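Local coordinates for protein transcriptional regulator, AraC family (Pseudomonas putida, PDB 3GRA) that probably binds specific DNA sequences to regulate transcription, this chain being its DJ-1/PfpI-like domain rather than the AraC-type DNA-binding part, at residues L12-M18 / V51-L57; T42-G48 / V60-L64. The contacts are given in a common frame with arbitrary orientation. Residues are numbered along the deposited sequence.

Interaction 1 (L12-M18 / V51-L57); sequences LLEHFSM and VLSDLGL. With EDO (1,2-ethanediol), chain C.
Residues 12-18 leave the end of strand 6-12, pass through a type II beta turn from Leu13 to Phe16, with His15 at positive phi (68°/29°), and enter helix 18-34 with Ser17 at its N-cap. Segment 51-57 starts as strand and closes in a type I turn from Ser53 to Gly56; CA atoms come nearest at Glu14-Leu52 (5.4 Å) and His15-Ser53 (4.3 Å). Val51 directs CG1 into the bend, 3.8 Å from Leu12 CB and 3.8 Å from Phe16 CD2. Leu52 O accepts from His15 N at 2.8 Å, while Leu52 CD2 meets the edge of the imidazole, 3.6 Å from His15 CE1. Phe16, chi1 p, presents its ring face to Ser53 CB, a CH-pi contact with CB 3.6 Å from the centroid. A water joins Ser53 O (2.7 Å) to His15 ND1 (2.5 Å). Ser53 OG forms an ST turn with Leu55 N (3.3 Å) and donates to Leu57 O (2.9 Å), so the hairpin end is held from within. Asp54 N donates to Phe16 O at 3.1 Å, and Asp54, in its p rotamer, accepts from Met18 N at OD1 (2.8 Å), in the first turn of helix 18-34. Leu55 CD1 lies 3.7 Å from CG of selenomethionine Met18. Gly56 turns the chain at phi 85°, and Leu57 CB ends 4.2 Å from Met18 CE, near Phe21 of the second subunit. The whole is the first strand-to-helix connection of an alpha/beta sandwich of the DJ-1/PfpI type, packed against the hairpin of strands 50-52 and 58-60.

Interaction 2 (T42-G48 / V60-L64); sequences TPLSLDG and VATEL. With EDO (1,2-ethanediol), chain C.
Strand residues 42-45 of segment 42-48 run parallel to 62-63 of segment 60-64, with Leu44 paired to Thr62 on one face and Ser45 to Glu63 on the other, at CA-CA separations of 4.8 and 4.9 Å. Three backbone hydrogen bonds set this register: Thr62 N to Pro43 O (3.0 Å), Ser45 N to Thr62 O (2.8 Å) and Leu64 N to Ser45 O (2.8 Å). CA-H...O contacts join Leu44 CA to Thr62 O (3.3 Å) and Glu63 CA to Ser45 O (3.5 Å). Within this chain, strand 62-63 is an edge strand of the DJ-1/PfpI-type central sheet; the second subunit makes backbone hydrogen bonds to Val60. Leu44 CD1 and Leu46 CD2, both side chains m,t, sit 3.8 and 3.9 Å from Leu64 CD1; Pro43 CB is 4.1 Å from Ala61 CB. Gly48 N (phi 119°) makes a weak 3.4 Å hydrogen bond to Glu63 OE2. Ethanediol O1 accepts from Leu46 N (3.0 Å), and O2 hydrogen-bonds Ser45 OG (3.1 Å).

The segments of interactions 1 and 2 alternate along the chain, the contact centres about 12 Å apart. Strand 39-45 joins them, pairing with residues 60-64 on one side and on the other with strand 6-12, where Leu12 N and Leu44 O are 2.8 Å apart, a probable hydrogen bond. Packing continues through Val51 CG2 to Ser45 CB (3.6 Å) and Leu13 CD2 to Leu46 CD1 (3.9 Å). One 1,2-ethanediol bridges both, with O1 2.6 Å from Leu12 O and 3.0 Å from Leu46 N. The side chains of Leu13 and Leu46 each lie about 10 Å from that of Asp91, which binds Mg2+ in a crystal structure of this protein, though no ion sits on it in this chain. Both contacts touch the second subunit.

Interaction 1 (L12-M18 / V51-L57)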
loop_
_atom_site.group_PDB
_atom_site.type_symbol
_atom_site.label_atom_id
_atom_site.label_comp_id
_atom_site.label_asym_id
_atom_site.label_seq_id
_atom_site.Cartn_x
_atom_site.Cartn_y
_atom_site.Cartn_z
ATOM N N LEU A 12 12.093 -0.037 0.220
ATOM C CA LEU A 12 11.123 0.503 1.173
ATOM C C LEU A 12 11.844 1.063 2.384
ATOM O O LEU A 12 12.492 0.319 3.117
ATOM C CB LEU A 12 10.144 -0.587 1.623
ATOM C CG LEU A 12 9.430 -1.426 0.548
ATOM C CD1 LEU A 12 8.493 -2.404 1.245
ATOM C CD2 LEU A 12 8.628 -0.522 -0.414
ATOM N N LEU A 13 11.753 2.374 2.564
ATOM C CA LEU A 13 12.376 3.052 3.688
ATOM C C LEU A 13 11.375 3.090 4.840
ATOM O O LEU A 13 10.164 2.932 4.632
ATOM C CB LEU A 13 12.769 4.482 3.297
ATOM C CG LEU A 13 13.715 4.669 2.101
ATOM C CD1 LEU A 13 14.041 6.146 1.931
ATOM C CD2 LEU A 13 14.984 3.868 2.325
ATOM N N GLU A 14 11.872 3.298 6.054
ATOM C CA GLU A 14 10.983 3.328 7.202
ATOM C C GLU A 14 9.923 4.412 7.013
ATOM O O GLU A 14 10.231 5.521 6.575
ATOM C CB GLU A 14 11.766 3.574 8.490
ATOM C CG GLU A 14 11.161 2.856 9.698
ATOM C CD GLU A 14 11.542 3.496 11.021
ATOM O OE1 GLU A 14 11.303 4.711 11.171
ATOM O OE2 GLU A 14 12.067 2.791 11.914
ATOM N N HIS A 15 8.675 4.066 7.323
ATOM C CA HIS A 15 7.532 4.979 7.217
ATOM C C HIS A 15 7.184 5.344 5.773
ATOM O O HIS A 15 6.655 6.421 5.503
ATOM C CB HIS A 15 7.790 6.254 8.037
ATOM C CG HIS A 15 8.226 5.986 9.447
ATOM N ND1 HIS A 15 7.639 5.020 10.232
ATOM C CD2 HIS A 15 9.183 6.562 10.212
ATOM C CE1 HIS A 15 8.216 5.007 11.420
ATOM N NE2 HIS A 15 9.155 5.935 11.434
ATOM N N PHE A 16 7.478 4.432 4.853
ATOM C CA PHE A 16 7.202 4.643 3.436
ATOM C C PHE A 16 5.696 4.746 3.190
ATOM O O PHE A 16 4.896 4.066 3.843
ATOM C CB PHE A 16 7.767 3.473 2.623
ATOM C CG PHE A 16 7.017 2.169 2.817
ATOM C CD1 PHE A 16 5.952 1.833 1.983
ATOM C CD2 PHE A 16 7.397 1.270 3.813
ATOM C CE1 PHE A 16 5.280 0.619 2.131
ATOM C CE2 PHE A 16 6.735 0.051 3.974
ATOM C CZ PHE A 16 5.671 -0.281 3.130
ATOM N N SER A 17 5.313 5.613 2.262
ATOM C CA SER A 17 3.907 5.767 1.911
ATOM C C SER A 17 3.397 4.409 1.404
ATOM O O SER A 17 3.815 3.932 0.348
ATOM C CB SER A 17 3.775 6.823 0.822
ATOM O OG SER A 17 2.475 6.796 0.277
HETATM N N MSE A 18 2.510 3.768 2.151
HETATM C CA MSE A 18 2.024 2.454 1.722
HETATM C C MSE A 18 1.143 2.519 0.480
HETATM O O MSE A 18 1.176 1.621 -0.368
HETATM C CB MSE A 18 1.239 1.763 2.850
HETATM C CG MSE A 18 0.628 0.432 2.430
HETATM SE SE MSE A 18 1.815 -0.913 2.296
HETATM C CE MSE A 18 1.583 -1.583 3.938
ATOM N N VAL A 51 9.883 -4.043 6.924
ATOM C CA VAL A 51 9.887 -2.592 6.875
ATOM C C VAL A 51 8.539 -2.062 7.341
ATOM O O VAL A 51 7.490 -2.567 6.951
ATOM C CB VAL A 51 10.146 -2.085 5.447
ATOM C CG1 VAL A 51 10.286 -0.574 5.457
ATOM C CG2 VAL A 51 11.403 -2.737 4.884
ATOM N N LEU A 52 8.577 -1.048 8.190
ATOM C CA LEU A 52 7.366 -0.448 8.710
ATOM C C LEU A 52 6.877 0.630 7.754
ATOM O O LEU A 52 7.664 1.453 7.280
ATOM C CB LEU A 52 7.642 0.180 10.075
ATOM C CG LEU A 52 6.425 0.862 10.702
ATOM C CD1 LEU A 52 5.392 -0.191 11.108
ATOM C CD2 LEU A 52 6.877 1.680 11.911
ATOM N N SER A 53 5.579 0.623 7.480
ATOM C CA SER A 53 4.969 1.609 6.591
ATOM C C SER A 53 4.284 2.694 7.430
ATOM O O SER A 53 4.188 2.578 8.658
ATOM C CB SER A 53 3.922 0.951 5.708
ATOM O OG SER A 53 2.814 0.582 6.497
ATOM N N ASP A 54 3.788 3.720 6.743
ATOM C CA ASP A 54 3.139 4.849 7.377
ATOM C C ASP A 54 1.788 4.480 7.960
ATOM O O ASP A 54 1.126 5.298 8.587
ATOM C CB ASP A 54 3.000 5.999 6.371
ATOM C CG ASP A 54 2.069 5.664 5.202
ATOM O OD1 ASP A 54 1.980 4.483 4.800
ATOM O OD2 ASP A 54 1.448 6.599 4.666
ATOM N N LEU A 55 1.389 3.241 7.741
ATOM C CA LEU A 55 0.124 2.740 8.240
ATOM C C LEU A 55 0.317 1.863 9.486
ATOM O O LEU A 55 -0.630 1.278 9.979
ATOM C CB LEU A 55 -0.575 1.922 7.148
ATOM C CG LEU A 55 -1.095 2.594 5.869
ATOM C CD1 LEU A 55 -1.793 1.537 4.993
ATOM C CD2 LEU A 55 -2.073 3.705 6.215
ATOM N N GLY A 56 1.549 1.763 9.982
ATOM C CA GLY A 56 1.803 0.940 11.151
ATOM C C GLY A 56 2.040 -0.524 10.817
ATOM O O GLY A 56 2.450 -1.306 11.678
ATOM N N LEU A 57 1.780 -0.896 9.567
ATOM C CA LEU A 57 1.972 -2.264 9.115
ATOM C C LEU A 57 3.388 -2.510 8.605
ATOM O O LEU A 57 4.021 -1.620 8.041
ATOM C CB LEU A 57 0.993 -2.593 7.988
ATOM C CG LEU A 57 -0.471 -2.946 8.266
ATOM C CD1 LEU A 57 -0.973 -2.363 9.579
ATOM C CD2 LEU A 57 -1.285 -2.435 7.094
HETATM C C1 EDO C . 15.114 1.019 5.134
HETATM O O1 EDO C . 14.959 0.126 4.037
HETATM C C2 EDO C . 14.592 0.365 6.441
HETATM O O2 EDO C . 14.103 -0.975 6.187
HETATM O O HOH W 1 5.265 4.215 10.486
#

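Interaction 2 (T42-G48 / V60-L64)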
loop_
_atom_site.group_PDB
_atom_site.type_symbol
_atom_site.label_atom_id
_atom_site.label_comp_id
_atom_site.label_asym_id
_atom_site.label_seq_id
_atom_site.Cartn_x
_atom_site.Cartn_y
_atom_site.Cartn_z
ATOM N N THR A 42 10.423 -6.836 -6.678
ATOM C CA THR A 42 10.725 -7.305 -5.330
ATOM C C THR A 42 10.849 -6.177 -4.303
ATOM O O THR A 42 11.521 -5.174 -4.538
ATOM C CB THR A 42 12.061 -8.062 -5.284
ATOM O OG1 THR A 42 12.151 -8.950 -6.401
ATOM C CG2 THR A 42 12.162 -8.872 -4.005
ATOM N N PRO A 43 10.176 -6.321 -3.156
ATOM C CA PRO A 43 10.290 -5.271 -2.148
ATOM C C PRO A 43 11.662 -5.488 -1.489
ATOM O O PRO A 43 12.036 -6.628 -1.186
ATOM C CB PRO A 43 9.118 -5.560 -1.209
ATOM C CG PRO A 43 8.953 -7.059 -1.310
ATOM C CD PRO A 43 9.194 -7.350 -2.772
ATOM N N LEU A 44 12.412 -4.405 -1.310
ATOM C CA LEU A 44 13.741 -4.481 -0.721
ATOM C C LEU A 44 13.907 -3.608 0.531
ATOM O O LEU A 44 13.301 -2.546 0.653
ATOM C CB LEU A 44 14.804 -4.070 -1.754
ATOM C CG LEU A 44 14.996 -4.832 -3.077
ATOM C CD1 LEU A 44 16.132 -4.144 -3.844
ATOM C CD2 LEU A 44 15.334 -6.298 -2.843
ATOM N N SER A 45 14.737 -4.076 1.458
ATOM C CA SER A 45 15.021 -3.360 2.700
ATOM C C SER A 45 16.518 -3.186 2.842
ATOM O O SER A 45 17.284 -4.102 2.552
ATOM C CB SER A 45 14.516 -4.142 3.910
ATOM O OG SER A 45 15.118 -3.649 5.105
ATOM N N LEU A 46 16.931 -2.007 3.287
ATOM C CA LEU A 46 18.343 -1.725 3.480
ATOM C C LEU A 46 18.874 -2.519 4.665
ATOM O O LEU A 46 19.981 -3.048 4.613
ATOM C CB LEU A 46 18.553 -0.225 3.690
ATOM C CG LEU A 46 18.160 0.606 2.461
ATOM C CD1 LEU A 46 18.473 2.065 2.683
ATOM C CD2 LEU A 46 18.920 0.085 1.238
ATOM N N ASP A 47 18.094 -2.607 5.736
ATOM C CA ASP A 47 18.513 -3.395 6.887
ATOM C C ASP A 47 17.338 -4.163 7.479
ATOM O O ASP A 47 16.480 -3.591 8.147
ATOM C CB ASP A 47 19.179 -2.519 7.964
ATOM C CG ASP A 47 18.201 -1.604 8.675
ATOM O OD1 ASP A 47 18.000 -0.456 8.209
ATOM O OD2 ASP A 47 17.626 -2.040 9.703
ATOM N N GLY A 48 17.303 -5.465 7.217
ATOM C CA GLY A 48 16.233 -6.295 7.736
ATOM C C GLY A 48 15.379 -6.974 6.676
ATOM O O GLY A 48 15.560 -6.773 5.465
ATOM N N VAL A 60 7.006 -7.811 4.471
ATOM C CA VAL A 60 8.192 -8.636 4.386
ATOM C C VAL A 60 8.937 -8.182 3.131
ATOM O O VAL A 60 8.325 -7.904 2.096
ATOM C CB VAL A 60 7.843 -10.142 4.281
ATOM C CG1 VAL A 60 9.134 -10.972 4.174
ATOM C CG2 VAL A 60 7.029 -10.577 5.518
ATOM N N ALA A 61 10.257 -8.077 3.236
ATOM C CA ALA A 61 11.072 -7.645 2.118
ATOM C C ALA A 61 12.402 -8.365 2.121
ATOM O O ALA A 61 12.829 -8.889 3.143
ATOM C CB ALA A 61 11.294 -6.139 2.191
ATOM N N THR A 62 13.044 -8.403 0.962
ATOM C CA THR A 62 14.346 -9.036 0.843
ATOM C C THR A 62 15.395 -8.010 1.262
ATOM O O THR A 62 15.265 -6.819 0.964
ATOM C CB THR A 62 14.647 -9.452 -0.610
ATOM O OG1 THR A 62 13.682 -10.407 -1.055
ATOM C CG2 THR A 62 16.044 -10.060 -0.711
ATOM N N GLU A 63 16.423 -8.462 1.968
ATOM C CA GLU A 63 17.481 -7.565 2.373
ATOM C C GLU A 63 18.252 -7.255 1.099
ATOM O O GLU A 63 18.673 -8.157 0.373
ATOM C CB GLU A 63 18.386 -8.225 3.419
ATOM C CG GLU A 63 19.580 -7.373 3.829
ATOM C CD GLU A 63 19.875 -7.440 5.324
ATOM O OE1 GLU A 63 19.745 -8.534 5.912
ATOM O OE2 GLU A 63 20.246 -6.400 5.913
ATOM N N LEU A 64 18.424 -5.972 0.821
ATOM C CA LEU A 64 19.115 -5.553 -0.386
ATOM C C LEU A 64 20.537 -6.092 -0.466
ATOM O O LEU A 64 21.278 -6.103 0.516
ATOM C CB LEU A 64 19.114 -4.025 -0.476
ATOM C CG LEU A 64 19.498 -3.415 -1.826
ATOM C CD1 LEU A 64 18.764 -2.092 -2.015
ATOM C CD2 LEU A 64 21.006 -3.225 -1.904
HETATM C C1 EDO C . 15.114 1.019 5.134
HETATM O O1 EDO C . 14.959 0.126 4.037
HETATM C C2 EDO C . 14.592 0.365 6.441
HETATM O O2 EDO C . 14.103 -0.975 6.187
#